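Local coordinates for aryl esterase (Mycobacterium smegmatis, PDB 2Q0Q), which catalyses ester hydrolysis as an aryl esterase of the SGNH hydrolase family and also transfers acyl groups to alcohols in water, at residues G[4-9]-G[85-90]; G[33-38]-G[48-53]; G[113-118]-G[132-137]; G[180-185]-G[202-207]. All coordinates share one frame; numbering follows the deposited sequence.

Contact 1: residues G[4-9]-G[85-90]; sequences RILCFG and DLVIIM
Leu-6 bonds through both its backbone N and its O: its N donates to Leu-86 O at 2.8 Å and its O accepts from Ile-88 N at 2.8 Å. Phe-8 repeats the pattern two residues on, with N to Ile-88 O (2.8 Å) and a longer bond from Met-90 N to Phe-8 O (3.2 Å). The strands 4-9 and 86-90 run parallel, their directions 18° apart. At the entry end Asp-85 points its carboxylate at Arg-4. Its OD1 takes Arg-4 N at 2.8 Å, nearly straight at 169°, on the anti side of the carboxylate, while Arg-4 O receives both Asp-85 N and Leu-86 N. Asp-85 CG sits beside its own backbone N, anti to the carbonyl carbon (chi1 -66°), which brings OD1 to Arg-4 N. On one face Ile-5 CG2 meets Ile-88 CD1 at 3.9 Å, and Cys-7 SG lies near the same methyl. On the other, Leu-6 and Val-87 stand side by side, CD2 against CG1, and Ile-89 CG2 approaches the Phe-8 ring at its edge (4.2 Å to CD2). Farther out, helix 70-81 covers Leu-6, Phe-8 and Val-87, and helix 34-42 covers Cys-7 and Met-90, a selenomethionine. The guanidinium of Arg-4 leads away to a salt bridge with Glu-47. Hydrophobic layers on both faces thus enclose a polar backbone core. About half of its amides and carbonyls pair across this contact, the others turning to strands 46-52 and 133-138, and the Asp-85 carboxylate extends the pairing one amide beyond the regular strand bonds.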
# COMPACT_ATOMS: atom_id res chain seq x y z
N ARG G 4 -27.00 -26.84 -10.91
CA ARG G 4 -26.68 -25.44 -11.18
C ARG G 4 -25.27 -25.30 -11.74
O ARG G 4 -24.30 -25.74 -11.10
CB ARG G 4 -26.84 -24.57 -9.92
CG ARG G 4 -28.23 -24.64 -9.32
CD ARG G 4 -28.47 -23.63 -8.22
NE ARG G 4 -29.16 -22.45 -8.74
CZ ARG G 4 -28.79 -21.18 -8.60
NH1 ARG G 4 -27.73 -20.82 -7.89
NH2 ARG G 4 -29.52 -20.24 -9.16
N ILE G 5 -25.19 -24.70 -12.93
CA ILE G 5 -23.94 -24.54 -13.68
C ILE G 5 -23.57 -23.07 -13.84
O ILE G 5 -24.26 -22.33 -14.54
CB ILE G 5 -24.07 -25.13 -15.11
CG1 ILE G 5 -24.81 -26.49 -15.10
CG2 ILE G 5 -22.71 -25.20 -15.76
CD1 ILE G 5 -24.10 -27.57 -14.33
N LEU G 6 -22.48 -22.64 -13.20
CA LEU G 6 -21.97 -21.26 -13.33
C LEU G 6 -20.94 -21.17 -14.46
O LEU G 6 -19.96 -21.89 -14.44
CB LEU G 6 -21.29 -20.82 -12.02
CG LEU G 6 -20.51 -19.49 -12.04
CD1 LEU G 6 -21.48 -18.36 -12.28
CD2 LEU G 6 -19.79 -19.31 -10.73
N CYS G 7 -21.18 -20.27 -15.41
CA CYS G 7 -20.30 -20.04 -16.56
C CYS G 7 -19.56 -18.73 -16.29
O CYS G 7 -20.11 -17.65 -16.43
CB CYS G 7 -21.08 -19.96 -17.87
SG CYS G 7 -21.87 -21.54 -18.27
N PHE G 8 -18.30 -18.88 -15.88
CA PHE G 8 -17.44 -17.75 -15.54
C PHE G 8 -16.48 -17.49 -16.70
O PHE G 8 -15.72 -18.38 -17.08
CB PHE G 8 -16.66 -18.05 -14.25
CG PHE G 8 -16.02 -16.83 -13.63
CD1 PHE G 8 -16.83 -15.85 -13.05
CD2 PHE G 8 -14.65 -16.67 -13.60
CE1 PHE G 8 -16.27 -14.73 -12.47
CE2 PHE G 8 -14.09 -15.55 -13.00
CZ PHE G 8 -14.90 -14.58 -12.45
N GLY G 9 -16.58 -16.30 -17.28
CA GLY G 9 -15.81 -15.98 -18.47
C GLY G 9 -15.68 -14.51 -18.83
O GLY G 9 -15.90 -13.62 -17.98
N ASP G 85 -23.33 -26.82 -8.63
CA ASP G 85 -22.90 -28.16 -8.99
C ASP G 85 -21.64 -28.16 -9.84
O ASP G 85 -20.81 -29.07 -9.70
CB ASP G 85 -24.05 -28.90 -9.68
CG ASP G 85 -25.21 -29.14 -8.74
OD1 ASP G 85 -26.14 -28.28 -8.69
OD2 ASP G 85 -25.13 -30.12 -7.96
N LEU G 86 -21.50 -27.16 -10.70
CA LEU G 86 -20.36 -27.08 -11.62
C LEU G 86 -20.05 -25.62 -12.00
O LEU G 86 -20.95 -24.79 -12.14
CB LEU G 86 -20.65 -27.91 -12.88
CG LEU G 86 -19.57 -27.96 -13.95
CD1 LEU G 86 -18.35 -28.74 -13.47
CD2 LEU G 86 -20.12 -28.56 -15.25
N VAL G 87 -18.76 -25.30 -12.08
CA VAL G 87 -18.31 -24.00 -12.55
C VAL G 87 -17.46 -24.23 -13.81
O VAL G 87 -16.44 -24.91 -13.75
CB VAL G 87 -17.47 -23.26 -11.49
CG1 VAL G 87 -17.09 -21.87 -11.99
CG2 VAL G 87 -18.22 -23.18 -10.17
N ILE G 88 -17.91 -23.69 -14.93
CA ILE G 88 -17.16 -23.71 -16.17
C ILE G 88 -16.38 -22.42 -16.27
O ILE G 88 -16.98 -21.34 -16.23
CB ILE G 88 -18.11 -23.80 -17.39
CG1 ILE G 88 -18.91 -25.11 -17.33
CG2 ILE G 88 -17.34 -23.62 -18.74
CD1 ILE G 88 -19.94 -25.26 -18.45
N ILE G 89 -15.06 -22.53 -16.40
CA ILE G 89 -14.23 -21.35 -16.51
C ILE G 89 -13.50 -21.35 -17.86
O ILE G 89 -12.63 -22.22 -18.14
CB ILE G 89 -13.18 -21.25 -15.39
CG1 ILE G 89 -13.76 -21.59 -14.01
CG2 ILE G 89 -12.52 -19.84 -15.39
CD1 ILE G 89 -12.68 -21.58 -12.96
N MSE G 90 -13.87 -20.40 -18.70
CA MSE G 90 -13.13 -20.11 -19.92
C MSE G 90 -12.58 -18.68 -19.86
O MSE G 90 -13.31 -17.70 -20.05
CB MSE G 90 -13.98 -20.31 -21.17
CG MSE G 90 -13.23 -20.02 -22.47
SE MSE G 90 -14.27 -20.73 -24.01
CE MSE G 90 -15.66 -19.39 -23.99

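Contact 2: residues G[33-38]-G[48-53]; sequences RWTGVL and VIEEGL
Glu-50 reaches from strand 48-52 to the start of helix 34-38, where its carboxylate meets Arg-33 and Thr-35. Arg-33 grips it side-on with two nitrogens. NH2 donates to OE1 at 2.9 Å, almost straight (176°), in the guanidinium plane and on the syn side of the carboxylate; NE reaches OE2 at 3.2 Å along a more bent line. The two flat groups are turned 45° against each other, and OE2 is met from above the carboxylate plane. Thr-35 OG1 donates to the same OE2 at 2.6 Å, from the same face as Arg-33 NE. The Thr-35 hydroxyl lies between the backbone N and carbonyl carbon (chi1 55°), which points it at the strand. Arg-33 CG takes the same kind of position, and the chain then runs extended to NE, bringing the NE/NH2 edge of the guanidinium across to the carboxylate. Toward the start of the strand the Val-48 and Leu-38 side chains cross at about a right angle, Val-48 CG2 4.0 Å from Leu-38 CG. Arg-33 NH1 bonds to Phe-28 O and to a bound glycerol, probably from the crystallisation liquor. The three bonds fix the orientation of the Glu-50 carboxylate, and the paired cation would favour its ionised form.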
# COMPACT_ATOMS: atom_id res chain seq x y z
N ARG G 33 -26.08 -16.85 -27.88
CA ARG G 33 -24.84 -17.03 -27.15
C ARG G 33 -24.75 -18.47 -26.61
O ARG G 33 -25.76 -19.13 -26.39
CB ARG G 33 -24.67 -15.95 -26.07
CG ARG G 33 -25.78 -15.79 -25.02
CD ARG G 33 -25.51 -14.51 -24.29
NE ARG G 33 -26.37 -14.34 -23.12
CZ ARG G 33 -27.43 -13.54 -23.03
NH1 ARG G 33 -27.82 -12.81 -24.07
NH2 ARG G 33 -28.11 -13.48 -21.90
N TRP G 34 -23.54 -18.98 -26.45
CA TRP G 34 -23.35 -20.40 -26.14
C TRP G 34 -23.88 -20.79 -24.77
O TRP G 34 -24.30 -21.92 -24.57
CB TRP G 34 -21.88 -20.84 -26.31
CG TRP G 34 -20.88 -20.28 -25.33
CD1 TRP G 34 -19.99 -19.26 -25.54
CD2 TRP G 34 -20.64 -20.75 -24.01
NE1 TRP G 34 -19.23 -19.05 -24.42
CE2 TRP G 34 -19.62 -19.94 -23.45
CE3 TRP G 34 -21.22 -21.75 -23.21
CZ2 TRP G 34 -19.14 -20.13 -22.16
CZ3 TRP G 34 -20.75 -21.93 -21.93
CH2 TRP G 34 -19.72 -21.13 -21.41
N THR G 35 -23.91 -19.83 -23.83
CA THR G 35 -24.50 -20.09 -22.52
C THR G 35 -26.00 -20.42 -22.64
O THR G 35 -26.55 -21.23 -21.89
CB THR G 35 -24.27 -18.90 -21.52
OG1 THR G 35 -24.76 -17.68 -22.09
CG2 THR G 35 -22.81 -18.75 -21.24
N GLY G 36 -26.66 -19.76 -23.59
CA GLY G 36 -28.07 -20.02 -23.88
C GLY G 36 -28.28 -21.34 -24.59
O GLY G 36 -29.18 -22.09 -24.22
N VAL G 37 -27.44 -21.63 -25.59
CA VAL G 37 -27.45 -22.92 -26.29
C VAL G 37 -27.19 -24.06 -25.31
O VAL G 37 -27.86 -25.10 -25.37
CB VAL G 37 -26.41 -22.95 -27.42
CG1 VAL G 37 -26.34 -24.36 -28.00
CG2 VAL G 37 -26.76 -21.91 -28.48
N LEU G 38 -26.26 -23.82 -24.36
CA LEU G 38 -26.01 -24.78 -23.29
C LEU G 38 -27.29 -25.04 -22.50
O LEU G 38 -27.65 -26.19 -22.26
CB LEU G 38 -24.88 -24.29 -22.37
CG LEU G 38 -24.49 -25.17 -21.17
CD1 LEU G 38 -24.01 -26.53 -21.57
CD2 LEU G 38 -23.41 -24.46 -20.39
N VAL G 48 -28.41 -22.72 -15.90
CA VAL G 48 -27.16 -22.05 -16.25
C VAL G 48 -27.13 -20.61 -15.75
O VAL G 48 -28.10 -19.86 -15.87
CB VAL G 48 -26.91 -22.09 -17.78
CG1 VAL G 48 -25.71 -21.21 -18.18
CG2 VAL G 48 -26.70 -23.53 -18.21
N ILE G 49 -25.99 -20.23 -15.17
CA ILE G 49 -25.80 -18.90 -14.61
C ILE G 49 -24.69 -18.20 -15.39
O ILE G 49 -23.57 -18.70 -15.46
CB ILE G 49 -25.42 -19.02 -13.12
CG1 ILE G 49 -26.56 -19.69 -12.35
CG2 ILE G 49 -25.05 -17.67 -12.56
CD1 ILE G 49 -26.07 -20.60 -11.24
N GLU G 50 -25.02 -17.05 -15.99
CA GLU G 50 -24.13 -16.31 -16.90
C GLU G 50 -23.34 -15.25 -16.16
O GLU G 50 -23.88 -14.22 -15.75
CB GLU G 50 -24.93 -15.64 -18.00
CG GLU G 50 -25.70 -16.65 -18.84
CD GLU G 50 -26.65 -16.03 -19.86
OE1 GLU G 50 -27.24 -14.95 -19.59
OE2 GLU G 50 -26.80 -16.66 -20.92
N GLU G 51 -22.06 -15.53 -15.95
CA GLU G 51 -21.14 -14.55 -15.38
C GLU G 51 -19.96 -14.33 -16.33
O GLU G 51 -18.82 -14.63 -16.01
CB GLU G 51 -20.68 -14.98 -13.99
CG GLU G 51 -21.80 -14.93 -12.93
CD GLU G 51 -22.07 -13.56 -12.37
OE1 GLU G 51 -21.27 -12.61 -12.60
OE2 GLU G 51 -23.07 -13.44 -11.61
N GLY G 52 -20.25 -13.73 -17.48
CA GLY G 52 -19.24 -13.36 -18.44
C GLY G 52 -19.07 -11.85 -18.44
O GLY G 52 -20.06 -11.13 -18.61
N LEU G 53 -17.83 -11.38 -18.28
CA LEU G 53 -17.48 -9.96 -18.32
C LEU G 53 -16.44 -9.67 -19.42
O LEU G 53 -15.29 -10.13 -19.34
CB LEU G 53 -16.91 -9.52 -16.96
CG LEU G 53 -16.32 -8.10 -16.88
CD1 LEU G 53 -17.37 -7.06 -17.25
CD2 LEU G 53 -15.76 -7.86 -15.48

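Contact 3: residues G[113-118]-G[132-137]; sequences VLVTQV and PKVLVV
Val-115 and Val-118, one helical turn apart, carry the face of helix 113-118 that lies on strand 133-137. The closest packing is between Val-115 CG2 and Val-136 CG2, 3.5 Å apart, where the two side chains cross at about a right angle. The other methyl of Val-115, CG1, is anti to the backbone N (chi1 177°) and meets Val-134 CG1 at 4.0 Å. Thus one valine spans two strand residues whose side chains share a face of the sheet. Val-118 CG1 settles against the start of the strand: it touches Pro-132 CG and Pro-132 O, both at 3.8 Å, and rests 4.0 Å from Val-134 CB. No hydrogen bond joins the two segments; side chain meets side chain through apolar atoms only, though Val-118 CG1 also touches backbone oxygens. The contact thins out at Lys-133, which is exposed and points away from the helix, its NZ bonded instead to Leu-215 O. Helix and strand run nearly antiparallel, 164° between their directions and 8.8 Å between their axes. Helix 164-175 flanks the pair through Met-175 on Val-115 and Tyr-168 on Val-136, while Gln-117 reaches helix 70-81. In the sheet, strand 133-138 has strand 86-90 on one side and strand 179-181 on the other.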
# COMPACT_ATOMS: atom_id res chain seq x y z
N VAL G 113 -5.22 -20.23 -9.85
CA VAL G 113 -5.85 -19.45 -8.79
C VAL G 113 -7.39 -19.59 -8.83
O VAL G 113 -8.02 -19.82 -7.80
CB VAL G 113 -5.42 -17.96 -8.87
CG1 VAL G 113 -6.25 -17.10 -7.92
CG2 VAL G 113 -3.93 -17.81 -8.56
N LEU G 114 -7.98 -19.43 -10.01
CA LEU G 114 -9.43 -19.56 -10.16
C LEU G 114 -9.94 -20.98 -9.81
O LEU G 114 -10.94 -21.15 -9.08
CB LEU G 114 -9.84 -19.16 -11.59
CG LEU G 114 -9.52 -17.71 -12.02
CD1 LEU G 114 -9.92 -17.45 -13.45
CD2 LEU G 114 -10.20 -16.71 -11.14
N VAL G 115 -9.24 -22.00 -10.29
CA VAL G 115 -9.58 -23.38 -9.92
C VAL G 115 -9.52 -23.58 -8.44
O VAL G 115 -10.44 -24.11 -7.84
CB VAL G 115 -8.65 -24.40 -10.61
CG1 VAL G 115 -8.98 -25.85 -10.16
CG2 VAL G 115 -8.77 -24.29 -12.13
N THR G 116 -8.45 -23.10 -7.83
CA THR G 116 -8.30 -23.22 -6.37
C THR G 116 -9.43 -22.54 -5.61
O THR G 116 -9.96 -23.10 -4.63
CB THR G 116 -6.92 -22.69 -5.93
OG1 THR G 116 -5.89 -23.47 -6.55
CG2 THR G 116 -6.74 -22.80 -4.43
N GLN G 117 -9.83 -21.36 -6.09
CA GLN G 117 -11.02 -20.65 -5.54
C GLN G 117 -12.31 -21.50 -5.65
O GLN G 117 -13.15 -21.50 -4.72
CB GLN G 117 -11.21 -19.30 -6.22
CG GLN G 117 -10.14 -18.26 -5.92
CD GLN G 117 -10.30 -16.96 -6.71
OE1 GLN G 117 -11.00 -16.91 -7.72
NE2 GLN G 117 -9.66 -15.88 -6.22
N VAL G 118 -12.49 -22.24 -6.73
CA VAL G 118 -13.66 -23.14 -6.80
C VAL G 118 -13.53 -24.33 -5.82
O VAL G 118 -14.48 -24.68 -5.10
CB VAL G 118 -13.94 -23.66 -8.21
CG1 VAL G 118 -15.10 -24.63 -8.16
CG2 VAL G 118 -14.23 -22.48 -9.16
N PRO G 132 -18.79 -26.81 -5.66
CA PRO G 132 -19.05 -27.36 -6.98
C PRO G 132 -17.85 -28.04 -7.59
O PRO G 132 -16.74 -27.85 -7.11
CB PRO G 132 -19.39 -26.11 -7.81
CG PRO G 132 -18.78 -24.98 -7.11
CD PRO G 132 -18.82 -25.34 -5.67
N LYS G 133 -18.07 -28.83 -8.64
CA LYS G 133 -16.99 -29.27 -9.50
C LYS G 133 -16.54 -28.10 -10.39
O LYS G 133 -17.21 -27.08 -10.48
CB LYS G 133 -17.46 -30.45 -10.36
CG LYS G 133 -17.65 -31.74 -9.58
CD LYS G 133 -17.99 -32.91 -10.51
CE LYS G 133 -18.57 -34.10 -9.73
NZ LYS G 133 -18.31 -35.38 -10.44
N VAL G 134 -15.38 -28.25 -11.04
CA VAL G 134 -14.85 -27.24 -11.95
C VAL G 134 -14.55 -27.89 -13.29
O VAL G 134 -14.21 -29.06 -13.37
CB VAL G 134 -13.58 -26.54 -11.38
CG1 VAL G 134 -12.39 -27.53 -11.34
CG2 VAL G 134 -13.22 -25.28 -12.22
N LEU G 135 -14.72 -27.11 -14.35
CA LEU G 135 -14.29 -27.51 -15.68
C LEU G 135 -13.43 -26.38 -16.24
O LEU G 135 -13.92 -25.27 -16.45
CB LEU G 135 -15.50 -27.78 -16.60
CG LEU G 135 -15.21 -28.03 -18.09
CD1 LEU G 135 -14.23 -29.20 -18.25
CD2 LEU G 135 -16.49 -28.30 -18.88
N VAL G 136 -12.15 -26.67 -16.43
CA VAL G 136 -11.19 -25.72 -17.01
C VAL G 136 -11.33 -25.78 -18.55
O VAL G 136 -11.23 -26.86 -19.17
CB VAL G 136 -9.75 -26.08 -16.59
CG1 VAL G 136 -8.71 -25.20 -17.32
CG2 VAL G 136 -9.59 -26.06 -15.05
N VAL G 137 -11.58 -24.62 -19.15
CA VAL G 137 -11.75 -24.57 -20.61
C VAL G 137 -10.73 -23.62 -21.22
O VAL G 137 -10.68 -22.45 -20.86
CB VAL G 137 -13.14 -24.09 -21.00
CG1 VAL G 137 -13.29 -24.01 -22.50
CG2 VAL G 137 -14.24 -24.99 -20.39

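Contact 4: residues G[180-185]-G[202-207]; sequences FDAGSV and RDLGVA
A small apolar contact joins the end of strand 179-181 and the turn after it to helix 198-215, at the border of the sheet within this chain. Leu-204 is its pivot. With CG anti to the backbone N (chi1 -170°), it swings CD1 among three partners: Ala-182 CB at 3.6 Å, Val-185 CG2 at 4.1 Å and, at the edge of the ring near its plane, Phe-180 CE2 at 4.2 Å. One turn along, Ala-207 CB fits between Phe-180 CZ (3.8 Å) and Val-185, whose two methyls both approach it. Val-185 crosses Leu-204 at about a right angle and closes the outer side, where it is exposed. The turn is shaped by its own polar groups. Asp-181 OD1 accepts from Gly-183 N in an Asx turn, and Asp-181 O takes both the backbone N and, at 2.6 Å, OG of Ser-184. Asp-181 itself points away from the helix and is also bonded to Ser-138 OG. Leu-204 also lies against Trp-34 of helix 34-42, and Phe-180 also touches Leu-208 and Gln-211 of helix 198-215. This is the helix-on-sheet packing of a three-layer alpha/beta/alpha fold, the fold of SGNH hydrolases, here with the last helix of the chain covering its last strand.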
# COMPACT_ATOMS: atom_id res chain seq x y z
N PHE G 180 -11.50 -29.17 -20.74
CA PHE G 180 -12.04 -29.23 -22.10
C PHE G 180 -11.45 -28.10 -22.96
O PHE G 180 -11.38 -26.96 -22.53
CB PHE G 180 -13.57 -29.13 -22.08
CG PHE G 180 -14.21 -29.12 -23.45
CD1 PHE G 180 -14.34 -30.29 -24.18
CD2 PHE G 180 -14.70 -27.93 -24.00
CE1 PHE G 180 -14.92 -30.28 -25.47
CE2 PHE G 180 -15.28 -27.91 -25.26
CZ PHE G 180 -15.40 -29.08 -25.99
N ASP G 181 -11.06 -28.43 -24.18
CA ASP G 181 -10.52 -27.45 -25.10
C ASP G 181 -11.60 -27.00 -26.07
O ASP G 181 -11.99 -27.75 -26.98
CB ASP G 181 -9.33 -28.04 -25.87
CG ASP G 181 -8.71 -27.06 -26.88
OD1 ASP G 181 -8.95 -25.84 -26.79
OD2 ASP G 181 -7.99 -27.55 -27.79
N ALA G 182 -12.01 -25.75 -25.93
CA ALA G 182 -12.99 -25.18 -26.84
C ALA G 182 -12.46 -25.20 -28.27
O ALA G 182 -13.23 -25.33 -29.22
CB ALA G 182 -13.34 -23.78 -26.42
N GLY G 183 -11.14 -25.10 -28.43
CA GLY G 183 -10.51 -25.15 -29.74
C GLY G 183 -10.61 -26.52 -30.39
O GLY G 183 -10.36 -26.60 -31.59
N SER G 184 -10.93 -27.58 -29.63
CA SER G 184 -11.17 -28.92 -30.23
C SER G 184 -12.46 -29.01 -31.07
O SER G 184 -12.62 -29.93 -31.89
CB SER G 184 -11.15 -30.02 -29.14
OG SER G 184 -12.29 -29.97 -28.29
N VAL G 185 -13.36 -28.04 -30.89
CA VAL G 185 -14.66 -28.01 -31.57
C VAL G 185 -14.91 -26.74 -32.41
O VAL G 185 -15.72 -26.78 -33.33
CB VAL G 185 -15.83 -28.29 -30.57
CG1 VAL G 185 -15.64 -29.68 -29.94
CG2 VAL G 185 -15.93 -27.21 -29.49
N ARG G 202 -23.05 -21.77 -31.17
CA ARG G 202 -23.86 -22.98 -31.20
C ARG G 202 -23.04 -24.26 -30.98
O ARG G 202 -23.41 -25.12 -30.18
CB ARG G 202 -24.63 -23.03 -32.51
CG ARG G 202 -25.47 -24.26 -32.75
CD ARG G 202 -26.74 -24.11 -32.02
NE ARG G 202 -27.54 -25.32 -32.09
CZ ARG G 202 -28.73 -25.44 -31.52
NH1 ARG G 202 -29.26 -24.43 -30.85
NH2 ARG G 202 -29.41 -26.57 -31.64
N ASP G 203 -21.93 -24.40 -31.70
CA ASP G 203 -21.12 -25.61 -31.56
C ASP G 203 -20.50 -25.77 -30.17
O ASP G 203 -20.40 -26.89 -29.66
CB ASP G 203 -19.99 -25.63 -32.60
CG ASP G 203 -20.49 -25.79 -34.04
OD1 ASP G 203 -21.57 -26.38 -34.27
OD2 ASP G 203 -19.78 -25.33 -34.95
N LEU G 204 -20.05 -24.65 -29.61
CA LEU G 204 -19.45 -24.67 -28.27
C LEU G 204 -20.49 -25.07 -27.22
O LEU G 204 -20.20 -25.87 -26.31
CB LEU G 204 -18.85 -23.31 -27.90
CG LEU G 204 -18.00 -23.34 -26.61
CD1 LEU G 204 -16.84 -24.33 -26.75
CD2 LEU G 204 -17.51 -21.99 -26.24
N GLY G 205 -21.69 -24.52 -27.34
CA GLY G 205 -22.82 -24.88 -26.46
C GLY G 205 -23.23 -26.36 -26.48
O GLY G 205 -23.51 -26.96 -25.42
N VAL G 206 -23.26 -26.93 -27.68
CA VAL G 206 -23.62 -28.34 -27.88
C VAL G 206 -22.53 -29.33 -27.36
O VAL G 206 -22.83 -30.46 -26.88
CB VAL G 206 -23.90 -28.62 -29.37
CG1 VAL G 206 -23.82 -30.10 -29.66
CG2 VAL G 206 -25.26 -28.05 -29.76
N ALA G 207 -21.27 -28.85 -27.44
CA ALA G 207 -20.17 -29.66 -26.95
C ALA G 207 -20.13 -29.62 -25.44
O ALA G 207 -19.92 -30.65 -24.81
CB ALA G 207 -18.89 -29.14 -27.50

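All four contacts reach one parallel sheet, whose strands are ordered 46-52, 3-9, 86-90, 133-138, 179-181. Contact 1 pairs its second and third strands: Ile-5 O accepts from Ile-49 N of contact 2 at 2.8 Å, and Ile-89 O from Val-137 N of contact 3 at 2.8 Å. Contact 4 joins contact 3 through Phe-180 N to Val-136 O, and contact 2 through Trp-34 CD1 against Leu-204 CD2 (3.8 Å). Contacts 2 and 3 do not touch; their centres lie about 17 Å apart. Ser-11, His-195 and Asp-192 probably form the Ser-His-Asp triad expected of an SGNH hydrolase; Ser-11 closely follows strand 3-9 of contact 1, and the other two precede helix 198-215 of contact 4.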